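Local coordinates for ethylbenzene dehydrogenase alpha-subunit (PDB 2IVF), which belongs to the molybdopterin oxidoreductase family and binds molybdenum, two pterin-based nucleotide cofactors and an iron-sulfur cluster, at residues Gln813-His818 against Glu826-His831; Ala305-Leu310 against Arg459-Ala464; Ala576-Ala581 against Leu943-Gly948. All blocks are in the same frame, centred on the assembly; numbering follows the deposited sequence.

Contact 1 (Gln813-His818 against Glu826-His831); sequences QFYLDH and ESLPTH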
loop_
_atom_site.group_PDB
_atom_site.type_symbol
_atom_site.label_atom_id
_atom_site.label_comp_id
_atom_site.label_asym_id
_atom_site.label_seq_id
_atom_site.Cartn_x
_atom_site.Cartn_y
_atom_site.Cartn_z
ATOM N N GLN A 813 -11.479 33.724 -5.576
ATOM C CA GLN A 813 -12.032 34.618 -4.585
ATOM C C GLN A 813 -11.539 34.272 -3.202
ATOM O O GLN A 813 -11.901 33.254 -2.662
ATOM C CB GLN A 813 -13.533 34.542 -4.624
ATOM C CG GLN A 813 -14.164 35.542 -3.722
ATOM C CD GLN A 813 -15.651 35.585 -3.828
ATOM O OE1 GLN A 813 -16.210 35.241 -4.870
ATOM N NE2 GLN A 813 -16.310 36.032 -2.759
ATOM N N PHE A 814 -10.663 35.120 -2.673
ATOM C CA PHE A 814 -10.132 34.960 -1.330
ATOM C C PHE A 814 -10.900 35.630 -0.229
ATOM O O PHE A 814 -10.705 35.255 0.921
ATOM C CB PHE A 814 -8.693 35.381 -1.330
ATOM C CG PHE A 814 -7.897 34.551 -2.259
ATOM C CD1 PHE A 814 -7.483 33.300 -1.871
ATOM C CD2 PHE A 814 -7.692 34.950 -3.551
ATOM C CE1 PHE A 814 -6.832 32.475 -2.731
ATOM C CE2 PHE A 814 -7.033 34.121 -4.419
ATOM C CZ PHE A 814 -6.590 32.882 -3.997
ATOM N N TYR A 815 -11.758 36.587 -0.581
ATOM C CA TYR A 815 -12.625 37.247 0.395
ATOM C C TYR A 815 -14.060 36.721 0.307
ATOM O O TYR A 815 -14.745 36.948 -0.696
ATOM C CB TYR A 815 -12.526 38.750 0.205
ATOM C CG TYR A 815 -13.173 39.568 1.291
ATOM C CD1 TYR A 815 -12.726 39.502 2.602
ATOM C CD2 TYR A 815 -14.210 40.417 1.010
ATOM C CE1 TYR A 815 -13.343 40.264 3.616
ATOM C CE2 TYR A 815 -14.816 41.161 2.003
ATOM C CZ TYR A 815 -14.376 41.096 3.295
ATOM O OH TYR A 815 -14.978 41.872 4.283
ATOM N N LEU A 816 -14.516 36.003 1.338
ATOM C CA LEU A 816 -15.904 35.483 1.367
ATOM C C LEU A 816 -16.696 36.364 2.302
ATOM O O LEU A 816 -16.558 36.278 3.517
ATOM C CB LEU A 816 -15.960 34.025 1.793
ATOM C CG LEU A 816 -15.043 33.124 0.949
ATOM C CD1 LEU A 816 -14.939 31.704 1.539
ATOM C CD2 LEU A 816 -15.514 33.033 -0.502
ATOM N N ASP A 817 -17.492 37.241 1.718
ATOM C CA ASP A 817 -18.152 38.319 2.491
ATOM C C ASP A 817 -19.562 37.968 2.968
ATOM O O ASP A 817 -20.338 38.840 3.310
ATOM C CB ASP A 817 -18.072 39.646 1.747
ATOM C CG ASP A 817 -19.054 39.755 0.582
ATOM O OD1 ASP A 817 -19.430 38.709 -0.020
ATOM O OD2 ASP A 817 -19.459 40.889 0.279
ATOM N N HIS A 818 -19.839 36.672 3.006
ATOM C CA HIS A 818 -21.058 36.082 3.531
ATOM C C HIS A 818 -21.041 36.294 5.040
ATOM O O HIS A 818 -20.015 36.112 5.689
ATOM C CB HIS A 818 -21.017 34.584 3.165
ATOM C CG HIS A 818 -22.239 33.805 3.528
ATOM N ND1 HIS A 818 -22.567 33.486 4.830
ATOM C CD2 HIS A 818 -23.186 33.223 2.749
ATOM C CE1 HIS A 818 -23.692 32.787 4.840
ATOM N NE2 HIS A 818 -24.090 32.613 3.589
ATOM N N GLU A 826 -13.641 34.226 9.229
ATOM C CA GLU A 826 -13.073 33.511 8.074
ATOM C C GLU A 826 -13.307 34.194 6.706
ATOM O O GLU A 826 -13.187 33.546 5.640
ATOM C CB GLU A 826 -13.597 32.075 8.034
ATOM C CG GLU A 826 -13.205 31.288 9.208
ATOM C CD GLU A 826 -13.519 29.830 9.102
ATOM O OE1 GLU A 826 -13.552 29.291 7.972
ATOM O OE2 GLU A 826 -13.696 29.220 10.183
ATOM N N SER A 827 -13.601 35.480 6.696
ATOM C CA SER A 827 -13.775 36.187 5.413
ATOM C C SER A 827 -12.516 36.165 4.565
ATOM O O SER A 827 -12.599 36.048 3.342
ATOM C CB SER A 827 -14.204 37.613 5.648
ATOM O OG SER A 827 -13.284 38.277 6.510
ATOM N N LEU A 828 -11.352 36.239 5.210
ATOM C CA LEU A 828 -10.083 35.985 4.538
ATOM C C LEU A 828 -9.503 34.653 4.986
ATOM O O LEU A 828 -9.815 34.175 6.084
ATOM C CB LEU A 828 -9.068 37.102 4.840
ATOM C CG LEU A 828 -9.219 38.453 4.128
ATOM C CD1 LEU A 828 -8.235 39.473 4.711
ATOM C CD2 LEU A 828 -9.027 38.309 2.575
ATOM N N PRO A 829 -8.608 34.077 4.168
ATOM C CA PRO A 829 -7.913 32.886 4.668
ATOM C C PRO A 829 -7.186 33.278 5.961
ATOM O O PRO A 829 -6.721 34.394 6.103
ATOM C CB PRO A 829 -6.927 32.532 3.559
ATOM C CG PRO A 829 -7.399 33.311 2.350
ATOM C CD PRO A 829 -8.102 34.509 2.851
ATOM N N THR A 830 -7.155 32.359 6.909
ATOM C CA THR A 830 -6.724 32.663 8.244
ATOM C C THR A 830 -6.396 31.346 8.902
ATOM O O THR A 830 -6.866 30.294 8.454
ATOM C CB THR A 830 -7.799 33.382 9.035
ATOM O OG1 THR A 830 -7.187 33.937 10.205
ATOM C CG2 THR A 830 -8.924 32.404 9.417
ATOM N N HIS A 831 -5.565 31.414 9.938
ATOM C CA HIS A 831 -5.199 30.226 10.699
ATOM C C HIS A 831 -6.125 30.080 11.925
ATOM O O HIS A 831 -6.331 31.045 12.705
ATOM C CB HIS A 831 -3.766 30.307 11.206
ATOM C CG HIS A 831 -3.450 29.217 12.176
ATOM N ND1 HIS A 831 -3.629 27.889 11.860
ATOM C CD2 HIS A 831 -3.072 29.250 13.472
ATOM C CE1 HIS A 831 -3.341 27.146 12.916
ATOM N NE2 HIS A 831 -2.987 27.945 13.900
#

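Contact 2 (Ala305-Leu310 against Arg459-Ala464); sequences AFWLGL and RSLFLA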
loop_
_atom_site.group_PDB
_atom_site.type_symbol
_atom_site.label_atom_id
_atom_site.label_comp_id
_atom_site.label_asym_id
_atom_site.label_seq_id
_atom_site.Cartn_x
_atom_site.Cartn_y
_atom_site.Cartn_z
ATOM N N ALA A 305 -1.219 28.963 8.578
ATOM C CA ALA A 305 -0.243 29.924 9.070
ATOM C C ALA A 305 1.019 29.858 8.192
ATOM O O ALA A 305 1.679 30.872 7.941
ATOM C CB ALA A 305 0.069 29.666 10.551
ATOM N N PHE A 306 1.397 28.661 7.792
ATOM C CA PHE A 306 2.588 28.516 6.937
ATOM C C PHE A 306 2.354 29.266 5.636
ATOM O O PHE A 306 3.152 30.108 5.227
ATOM C CB PHE A 306 2.957 27.052 6.724
ATOM C CG PHE A 306 3.976 26.835 5.619
ATOM C CD1 PHE A 306 5.334 27.058 5.831
ATOM C CD2 PHE A 306 3.568 26.442 4.369
ATOM C CE1 PHE A 306 6.247 26.895 4.792
ATOM C CE2 PHE A 306 4.466 26.300 3.350
ATOM C CZ PHE A 306 5.809 26.518 3.566
ATOM N N TRP A 307 1.229 29.002 5.006
ATOM C CA TRP A 307 0.971 29.553 3.691
ATOM C C TRP A 307 0.673 31.045 3.754
ATOM O O TRP A 307 1.076 31.780 2.856
ATOM C CB TRP A 307 -0.155 28.819 2.982
ATOM C CG TRP A 307 0.216 27.504 2.542
ATOM C CD1 TRP A 307 -0.179 26.348 3.078
ATOM C CD2 TRP A 307 1.078 27.186 1.458
ATOM N NE1 TRP A 307 0.382 25.300 2.411
ATOM C CE2 TRP A 307 1.155 25.794 1.392
ATOM C CE3 TRP A 307 1.791 27.951 0.519
ATOM C CZ2 TRP A 307 1.920 25.134 0.437
ATOM C CZ3 TRP A 307 2.555 27.283 -0.428
ATOM C CH2 TRP A 307 2.592 25.900 -0.470
ATOM N N LEU A 308 0.082 31.503 4.838
ATOM C CA LEU A 308 -0.104 32.931 4.985
ATOM C C LEU A 308 1.281 33.616 5.213
ATOM O O LEU A 308 1.525 34.740 4.773
ATOM C CB LEU A 308 -1.076 33.199 6.117
ATOM C CG LEU A 308 -2.518 32.729 5.837
ATOM C CD1 LEU A 308 -3.411 32.822 7.089
ATOM C CD2 LEU A 308 -3.132 33.550 4.683
ATOM N N GLY A 309 2.162 32.958 5.942
ATOM C CA GLY A 309 3.535 33.455 6.121
ATOM C C GLY A 309 4.228 33.626 4.781
ATOM O O GLY A 309 4.871 34.668 4.518
ATOM N N LEU A 310 4.058 32.641 3.903
ATOM C CA LEU A 310 4.608 32.709 2.553
ATOM C C LEU A 310 4.005 33.889 1.787
ATOM O O LEU A 310 4.696 34.582 1.055
ATOM C CB LEU A 310 4.366 31.416 1.778
ATOM C CG LEU A 310 5.516 30.384 1.769
ATOM C CD1 LEU A 310 6.079 30.057 3.159
ATOM C CD2 LEU A 310 5.131 29.135 0.976
ATOM N N ARG A 459 -7.445 27.431 1.238
ATOM C CA ARG A 459 -7.541 28.809 0.768
ATOM C C ARG A 459 -6.200 29.545 0.887
ATOM O O ARG A 459 -5.814 30.351 0.033
ATOM C CB ARG A 459 -8.635 29.530 1.538
ATOM C CG ARG A 459 -9.983 29.018 1.202
ATOM C CD ARG A 459 -11.031 29.626 2.138
ATOM N NE ARG A 459 -11.129 31.082 1.984
ATOM C CZ ARG A 459 -11.614 31.904 2.888
ATOM N NH1 ARG A 459 -12.064 31.441 4.039
ATOM N NH2 ARG A 459 -11.674 33.187 2.629
ATOM N N SER A 460 -5.472 29.252 1.953
ATOM C CA SER A 460 -4.229 29.946 2.222
ATOM C C SER A 460 -3.178 29.512 1.217
ATOM O O SER A 460 -2.426 30.329 0.713
ATOM C CB SER A 460 -3.781 29.685 3.662
ATOM O OG SER A 460 -4.736 30.110 4.574
ATOM N N LEU A 461 -3.136 28.220 0.907
ATOM C CA LEU A 461 -2.229 27.722 -0.149
ATOM C C LEU A 461 -2.599 28.347 -1.486
ATOM O O LEU A 461 -1.741 28.854 -2.201
ATOM C CB LEU A 461 -2.280 26.185 -0.247
ATOM C CG LEU A 461 -1.405 25.454 -1.285
ATOM C CD1 LEU A 461 -1.141 23.964 -0.836
ATOM C CD2 LEU A 461 -2.055 25.484 -2.685
ATOM N N PHE A 462 -3.882 28.379 -1.835
ATOM C CA PHE A 462 -4.252 29.041 -3.085
ATOM C C PHE A 462 -3.938 30.521 -3.148
ATOM O O PHE A 462 -3.655 31.048 -4.230
ATOM C CB PHE A 462 -5.717 28.744 -3.423
ATOM C CG PHE A 462 -5.950 27.311 -3.703
ATOM C CD1 PHE A 462 -5.139 26.672 -4.605
ATOM C CD2 PHE A 462 -6.942 26.580 -3.070
ATOM C CE1 PHE A 462 -5.296 25.298 -4.897
ATOM C CE2 PHE A 462 -7.096 25.212 -3.372
ATOM C CZ PHE A 462 -6.253 24.583 -4.252
ATOM N N LEU A 463 -3.934 31.203 -2.007
ATOM C CA LEU A 463 -3.557 32.613 -1.963
ATOM C C LEU A 463 -2.097 32.773 -2.337
ATOM O O LEU A 463 -1.757 33.628 -3.115
ATOM C CB LEU A 463 -3.856 33.218 -0.573
ATOM C CG LEU A 463 -3.380 34.657 -0.389
ATOM C CD1 LEU A 463 -4.046 35.597 -1.442
ATOM C CD2 LEU A 463 -3.644 35.131 1.064
ATOM N N ALA A 464 -1.244 31.880 -1.838
ATOM C CA ALA A 464 0.178 31.890 -2.215
ATOM C C ALA A 464 0.380 31.578 -3.700
ATOM O O ALA A 464 1.267 32.155 -4.362
ATOM C CB ALA A 464 0.968 30.887 -1.316
#

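Contact 3 (Ala576-Ala581 against Leu943-Gly948); sequences AYLDEA and LHLAGG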
loop_
_atom_site.group_PDB
_atom_site.type_symbol
_atom_site.label_atom_id
_atom_site.label_comp_id
_atom_site.label_asym_id
_atom_site.label_seq_id
_atom_site.Cartn_x
_atom_site.Cartn_y
_atom_site.Cartn_z
ATOM N N ALA A 576 -27.557 24.293 15.395
ATOM C CA ALA A 576 -28.065 25.652 15.387
ATOM C C ALA A 576 -27.843 26.323 14.030
ATOM O O ALA A 576 -28.741 26.974 13.498
ATOM C CB ALA A 576 -27.420 26.454 16.496
ATOM N N TYR A 577 -26.648 26.170 13.475
ATOM C CA TYR A 577 -26.391 26.586 12.110
ATOM C C TYR A 577 -27.294 25.844 11.110
ATOM O O TYR A 577 -27.837 26.458 10.196
ATOM C CB TYR A 577 -24.927 26.359 11.751
ATOM C CG TYR A 577 -23.973 27.454 12.215
ATOM C CD1 TYR A 577 -23.884 28.664 11.528
ATOM C CD2 TYR A 577 -23.132 27.259 13.303
ATOM C CE1 TYR A 577 -22.965 29.667 11.924
ATOM C CE2 TYR A 577 -22.222 28.251 13.719
ATOM C CZ TYR A 577 -22.135 29.459 13.033
ATOM O OH TYR A 577 -21.240 30.450 13.467
ATOM N N LEU A 578 -27.476 24.535 11.299
ATOM C CA LEU A 578 -28.405 23.762 10.451
ATOM C C LEU A 578 -29.822 24.326 10.457
ATOM O O LEU A 578 -30.432 24.519 9.400
ATOM C CB LEU A 578 -28.437 22.298 10.902
ATOM C CG LEU A 578 -29.354 21.323 10.159
ATOM C CD1 LEU A 578 -29.049 21.244 8.692
ATOM C CD2 LEU A 578 -29.206 19.967 10.800
ATOM N N ASP A 579 -30.348 24.572 11.652
ATOM C CA ASP A 579 -31.681 25.145 11.765
ATOM C C ASP A 579 -31.800 26.462 11.030
ATOM O O ASP A 579 -32.825 26.730 10.419
ATOM C CB ASP A 579 -32.070 25.343 13.230
ATOM C CG ASP A 579 -32.534 24.055 13.886
ATOM O OD1 ASP A 579 -32.433 22.958 13.257
ATOM O OD2 ASP A 579 -32.992 24.145 15.045
ATOM N N GLU A 580 -30.776 27.304 11.138
ATOM C CA GLU A 580 -30.767 28.603 10.479
ATOM C C GLU A 580 -30.731 28.408 8.963
ATOM O O GLU A 580 -31.440 29.065 8.209
ATOM C CB GLU A 580 -29.548 29.402 10.934
ATOM C CG GLU A 580 -29.584 30.820 10.429
ATOM C CD GLU A 580 -28.265 31.536 10.563
ATOM O OE1 GLU A 580 -27.437 31.147 11.407
ATOM O OE2 GLU A 580 -28.061 32.510 9.821
ATOM N N ALA A 581 -29.902 27.477 8.535
ATOM C CA ALA A 581 -29.767 27.155 7.128
ATOM C C ALA A 581 -31.050 26.613 6.527
ATOM O O ALA A 581 -31.438 27.039 5.439
ATOM C CB ALA A 581 -28.635 26.183 6.910
ATOM N N LEU A 943 -19.818 25.958 9.022
ATOM C CA LEU A 943 -19.855 27.009 8.001
ATOM C C LEU A 943 -20.180 26.382 6.646
ATOM O O LEU A 943 -20.679 27.054 5.752
ATOM C CB LEU A 943 -18.521 27.753 7.910
ATOM C CG LEU A 943 -18.155 28.620 9.116
ATOM C CD1 LEU A 943 -16.848 29.367 8.782
ATOM C CD2 LEU A 943 -19.288 29.542 9.438
ATOM N N HIS A 944 -19.962 25.085 6.521
ATOM C CA HIS A 944 -20.324 24.390 5.293
ATOM C C HIS A 944 -21.789 24.032 5.124
ATOM O O HIS A 944 -22.140 23.407 4.145
ATOM C CB HIS A 944 -19.413 23.207 5.065
ATOM C CG HIS A 944 -17.977 23.589 4.988
ATOM N ND1 HIS A 944 -16.981 22.666 4.734
ATOM C CD2 HIS A 944 -17.367 24.798 5.043
ATOM C CE1 HIS A 944 -15.807 23.277 4.748
ATOM N NE2 HIS A 944 -16.014 24.578 4.892
ATOM N N LEU A 945 -22.641 24.531 6.033
ATOM C CA LEU A 945 -24.079 24.526 5.874
ATOM C C LEU A 945 -24.508 25.799 5.159
ATOM O O LEU A 945 -25.657 25.943 4.803
ATOM C CB LEU A 945 -24.746 24.431 7.244
ATOM C CG LEU A 945 -24.583 23.059 7.932
ATOM C CD1 LEU A 945 -24.787 23.170 9.438
ATOM C CD2 LEU A 945 -25.541 22.025 7.301
ATOM N N ALA A 946 -23.578 26.721 4.919
ATOM C CA ALA A 946 -23.948 28.026 4.391
ATOM C C ALA A 946 -24.511 27.925 2.991
ATOM O O ALA A 946 -24.047 27.146 2.200
ATOM C CB ALA A 946 -22.757 28.987 4.403
ATOM N N GLY A 947 -25.500 28.762 2.696
ATOM C CA GLY A 947 -25.963 28.962 1.340
ATOM C C GLY A 947 -26.021 30.456 1.064
ATOM O O GLY A 947 -25.345 31.248 1.722
ATOM N N GLY A 948 -26.822 30.841 0.081
ATOM C CA GLY A 948 -27.008 32.254 -0.258
ATOM C C GLY A 948 -25.728 32.880 -0.766
ATOM O O GLY A 948 -25.454 34.047 -0.498
#

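Contact 1 (Gln813-His818 against Glu826-His831)
Phe814 and Tyr815 turn their rings to different partners on the returning chain. Pro829 meets the Phe814 ring at its edge, near the ring plane, with Pro829 CG 4.2 Å from Phe814 CD1. The Tyr815 ring is approached obliquely: Ser827 CB comes to 3.4 Å from Tyr815 CE1, and Leu828 CD2 lies 3.9 Å from Tyr815 CD1. The tyrosine CB faces neither toward nor away from 826-831, and CG is anti to the backbone N (chi1 -170°); the end of the ring comes nearer and lies against Ser827. Its hydroxyl goes elsewhere, to Gly340 O.

The polar link between the segments is made by the backbone. Leu816 N donates to Ser827 O over 2.8 Å, a fairly straight bond (160° at the hydrogen). The same oxygen receives a CA-H...O contact from Tyr815 CA at 3.2 Å. Phe814 O also stands 3.2 Å from Ser827 O, two acceptors that cannot bond each other; Arg459 NH2 donates to both, and its positive charge would be expected to ease their repulsion. Within its own segment the extended Gln813 side chain reaches Tyr815 O through NE2, at 2.7 Å.

Two loop segments meet here, one before and one after helix 819-824, which makes up most of the chain between them and whose Leu822 packs against both Tyr815 and Ser827. Helix 401-408 meets Leu828, while helix 454-467 receives Phe814 on Leu463 and Pro829 on Ser460.

Contact 2 (Ala305-Leu310 against Arg459-Ala464)
Trp307 and Leu461 lie side by side and point the same way, the leucine spread over one face of the indole. Leu461 CB stands 3.7 Å from the centroid of the five-membered ring and only 4° off its normal, a CH-pi contact squarely over the face. Further out, Leu461 CD1 reaches 3.5 Å from Trp307 CZ2, so that one leucine follows the fused ring from its pyrrole part to its benzo part. Between them CG, anti to the backbone N (chi1 -180°), lies over the same face, toward its rim. On the opposite indole face, Phe306 CE2 from the tryptophan's own helix sits over the centre, so that leucine and phenylalanine atoms cover the two faces. Ala464, one turn beyond Ser460, approaches obliquely, with its CB 3.6 Å from Trp307 CE3.

Helices 303-316 and 454-467 carry these residues, running nearly parallel with short-segment axes 8.1 Å apart and a crossing angle of 19°. They follow strands 294-296 and 440-444, the two outermost strands of a four-stranded parallel sheet, an alpha/beta arrangement in the molybdopterin oxidoreductase region. Phe251, on strand 249-253 of that sheet, meets Trp307 edge-to-face, and the bound MGD lies about 7 Å from the tryptophan side chain.

At the root of the tryptophan side chain, Trp307 CB lies 3.5 Å from the backbone Ser460 O. Leu308 sets its branched end against the serine, with Leu308 CG 3.7 Å from Ser460 OG; this is packing, since the hydroxyl is hydrogen-bonded to Leu456 O in its own helix. The side chains of Leu308 and Leu463 cross at about a right angle, their CD2 atoms meeting at 4.0 Å.

Contact 3 (Ala576-Ala581 against Leu943-Gly948)
Leu943 begins the contact by reaching Tyr577, although its CB is directed away from helix 574-583. The end of the side chain comes back, and CD2 approaches the tyrosine ring obliquely, 4.4 Å from Tyr577 CE1. The same ring also makes a cation-pi interaction with Lys572 and an edge-to-face contact with Trp820.

Two residues later, Leu945 makes most of the contact on the side of 943-948. Its CB points toward the helix, and its two methyls divide the work. CD1 presses onto the helix backbone, 3.5 Å from Leu578 N, and also meets Tyr577 CB at 3.9 Å. CD2 instead touches Leu578 CD1 at 3.9 Å, where the two leucine side chains cross obliquely. The carbonyl joins in as well, Leu945 O lying 3.7 Å from Ala581 CB; the small alanine lets the loop backbone come this close to the helix.

At Ala946 the chain turns away: its N bonds to Leu943 O (3.0 Å), closing the 3-10 turn that presents both leucines. Gly947 and Gly948 then lead off. The segment belongs to the long connection between strands 915-917 and 969-975 of a six-stranded sheet, much of whose sequence matches the molybdopterin dinucleotide-binding family, so the contact docks that connection onto a helix of the molybdopterin oxidoreductase region.

No hydrogen bond crosses between the segments. Cohesion across this buried surface is therefore apolar, and the carbonyl of Leu945, which lies against Ala581 CB, is hydrogen-bonded to Trp587 NE1.

How the contacts relate
Contact 1 joins the other two, which do not touch each other. Its centre lies about 12 Å from that of contact 2 and about 17 Å from that of contact 3. Contacts 2 and 3 are about 26 Å apart between centres and about 7 Å at their nearest atoms. Toward contact 2, Arg459 NH1 probably bonds to Glu826 O at 2.9 Å, from a residue that takes no part in the packing on Trp307. Toward contact 3, His818 NE2 probably bonds to Gly947 O at 2.6 Å, and Glu826 CD packs 3.4 Å from Leu943 CD1. At contact 2 the Trp307 side chain lies about 7 Å from the bound MGD.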